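Local coordinates for protein putative enoyl-CoA hydratase (Streptomyces avermitilis, PDB 3GKB) that is of unsettled function but probably acts on enoyl-CoA or related acyl-CoA thioesters, as crotonase-type hydratases and isomerases do, at residues B[71-74]-B[75-78]. Numbering follows the deposited sequence.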
ATOM      1  N   ASP B  71      29.793   6.630  -1.031  1.00 18.11           N
ATOM      2  CA  ASP B  71      30.990   7.292  -1.517  1.00 18.61           C
ATOM      3  C   ASP B  71      31.300   6.812  -2.931  1.00 18.25           C
ATOM      4  O   ASP B  71      31.470   5.623  -3.200  1.00 18.02           O
ATOM      5  CB  ASP B  71      32.138   6.979  -0.556  1.00 19.05           C
ATOM      6  CG  ASP B  71      33.469   7.603  -0.988  1.00 22.51           C
ATOM      7  OD1 ASP B  71      33.473   8.447  -1.925  1.00 20.35           O
ATOM      8  OD2 ASP B  71      34.500   7.200  -0.380  1.00 23.94           O
ATOM      9  N   MET B  72      31.357   7.753  -3.850  1.00 18.37           N
ATOM     10  CA  MET B  72      31.563   7.415  -5.261  1.00 19.20           C
ATOM     11  C   MET B  72      33.010   6.930  -5.527  1.00 19.61           C
ATOM     12  O   MET B  72      33.295   6.384  -6.587  1.00 19.67           O
ATOM     13  CB  MET B  72      31.221   8.635  -6.116  1.00 19.51           C
ATOM     14  CG  MET B  72      29.671   8.899  -6.268  1.00 17.09           C
ATOM     15  SD  MET B  72      29.256  10.617  -6.820  1.00 13.38           S
ATOM     16  CE  MET B  72      29.580  10.537  -8.532  1.00 19.30           C
ATOM     17  N   ARG B  73      33.901   7.179  -4.577  1.00 19.74           N
ATOM     18  CA  ARG B  73      35.278   6.688  -4.634  1.00 21.04           C
ATOM     19  C   ARG B  73      35.490   5.387  -3.864  1.00 21.58           C
ATOM     20  O   ARG B  73      36.642   4.945  -3.703  1.00 21.18           O
ATOM     21  CB  ARG B  73      36.228   7.737  -4.075  1.00 21.66           C
ATOM     22  CG  ARG B  73      36.160   9.071  -4.772  1.00 23.24           C
ATOM     23  CD  ARG B  73      37.449   9.803  -4.543  1.00 27.00           C
ATOM     24  NE  ARG B  73      37.629  10.855  -5.513  1.00 30.66           N
ATOM     25  CZ  ARG B  73      37.250  12.106  -5.339  1.00 34.30           C
ATOM     26  NH1 ARG B  73      36.634  12.478  -4.217  1.00 36.30           N
ATOM     27  NH2 ARG B  73      37.473  12.991  -6.308  1.00 36.25           N
ATOM     28  N   ILE B  74      34.409   4.757  -3.400  1.00 21.67           N
ATOM     29  CA  ILE B  74      34.543   3.566  -2.560  1.00 23.58           C
ATOM     30  C   ILE B  74      35.238   2.388  -3.287  1.00 24.75           C
ATOM     31  O   ILE B  74      35.807   1.524  -2.647  1.00 24.84           O
ATOM     32  CB  ILE B  74      33.168   3.131  -1.955  1.00 23.26           C
ATOM     33  CG1 ILE B  74      33.405   2.283  -0.703  1.00 23.04           C
ATOM     34  CG2 ILE B  74      32.275   2.455  -3.000  1.00 21.87           C
ATOM     35  CD1 ILE B  74      32.194   2.117   0.150  1.00 23.86           C
ATOM     36  N   GLY B  75      35.199   2.383  -4.614  1.00 25.85           N
ATOM     37  CA  GLY B  75      35.788   1.307  -5.395  1.00 27.77           C
ATOM     38  C   GLY B  75      37.256   1.499  -5.669  1.00 28.86           C
ATOM     39  O   GLY B  75      37.884   0.624  -6.269  1.00 29.42           O
ATOM     40  N   GLU B  76      37.797   2.652  -5.265  1.00 30.17           N
ATOM     41  CA  GLU B  76      39.211   2.962  -5.445  1.00 31.68           C
ATOM     42  C   GLU B  76      40.071   2.238  -4.403  1.00 32.42           C
ATOM     43  O   GLU B  76      41.252   2.038  -4.631  1.00 34.01           O
ATOM     44  CB  GLU B  76      39.463   4.478  -5.379  1.00 31.43           C
ATOM     45  CG  GLU B  76      38.824   5.273  -6.529  1.00 33.00           C
ATOM     46  CD  GLU B  76      39.030   6.797  -6.424  1.00 35.82           C
ATOM     47  OE1 GLU B  76      39.868   7.257  -5.612  1.00 37.57           O
ATOM     48  OE2 GLU B  76      38.344   7.542  -7.155  1.00 36.53           O
ATOM     49  N   LYS B  77      39.486   1.847  -3.271  1.00 32.82           N
ATOM     50  CA  LYS B  77      40.182   1.066  -2.244  1.00 32.60           C
ATOM     51  C   LYS B  77      39.432  -0.212  -1.945  1.00 31.63           C
ATOM     52  O   LYS B  77      38.718  -0.314  -0.911  1.00 30.10           O
ATOM     53  CB  LYS B  77      40.346   1.876  -0.957  1.00 33.45           C
ATOM     54  CG  LYS B  77      41.250   3.077  -1.074  1.00 36.44           C
ATOM     55  CD  LYS B  77      41.612   3.620   0.327  1.00 39.56           C
ATOM     56  CE  LYS B  77      42.401   4.919   0.273  1.00 41.37           C
ATOM     57  NZ  LYS B  77      43.875   4.705   0.185  1.00 44.22           N
ATOM     58  N   MET B  78      39.608  -1.208  -2.827  1.00 30.50           N
ATOM     59  CA  MET B  78      38.833  -2.441  -2.724  1.00 30.44           C
ATOM     60  C   MET B  78      39.168  -3.243  -1.455  1.00 31.14           C
ATOM     61  O   MET B  78      38.320  -3.992  -0.964  1.00 32.14           O
ATOM     62  CB  MET B  78      38.968  -3.318  -3.983  1.00 30.21           C
ATOM     63  CG  MET B  78      38.267  -2.758  -5.233  1.00 27.45           C
ATOM     64  SD  MET B  78      36.510  -2.507  -5.078  1.00 23.07           S
ATOM     65  CE  MET B  78      35.909  -4.135  -4.646  1.00 28.16           C
TER
HETATM   66  O   HOH W   1      34.165   3.849  -6.637  1.00 31.79           O
HETATM   67  O   HOH W   2      36.800   1.174  -0.138  1.00 27.63           O
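R73 and E76 run alongside one another on the protein surface, and the arginine is the one to trace outward. Its CB sits against the carboxylate of E76, 3.8 Å from E76 CD. R73 CG, turned anti to its own carbonyl carbon (chi1 -57°), reaches E76 OE2 at 3.6 Å, and R73 CD lies across both oxygens, 3.6 Å from E76 OE2 and 3.7 Å from E76 OE1. R73 NE closes the run with a long salt bridge of 3.8 Å to E76 OE2, which approaches the guanidinium at its edge. With the two planes 71° apart, this is a long, loose ionic contact, with the arginine's CB, CG and CD packed against the carboxylate. The backbones are tied more firmly: E76 N donates to R73 O at 3.0 Å, with an N-H...O angle of 160°. Two waters join the segments as well, one linking M72 O to G75 N, the other giving a hydrogen bond to both I74 O and K77 O. Upstream, D71 OD1 takes the N-H of R73 from above its carboxylate plane (R73 N to D71 OD1 3.0 Å) and also bonds Q262, while R73 and M72 lean on L257 of helix 248-258. The arrangement is an Asx turn coinciding with a type I beta turn, D71 to I74, in the loop between strand 55-60 and helix 78-87 of this crotonase-like fold, with K77 as N-cap.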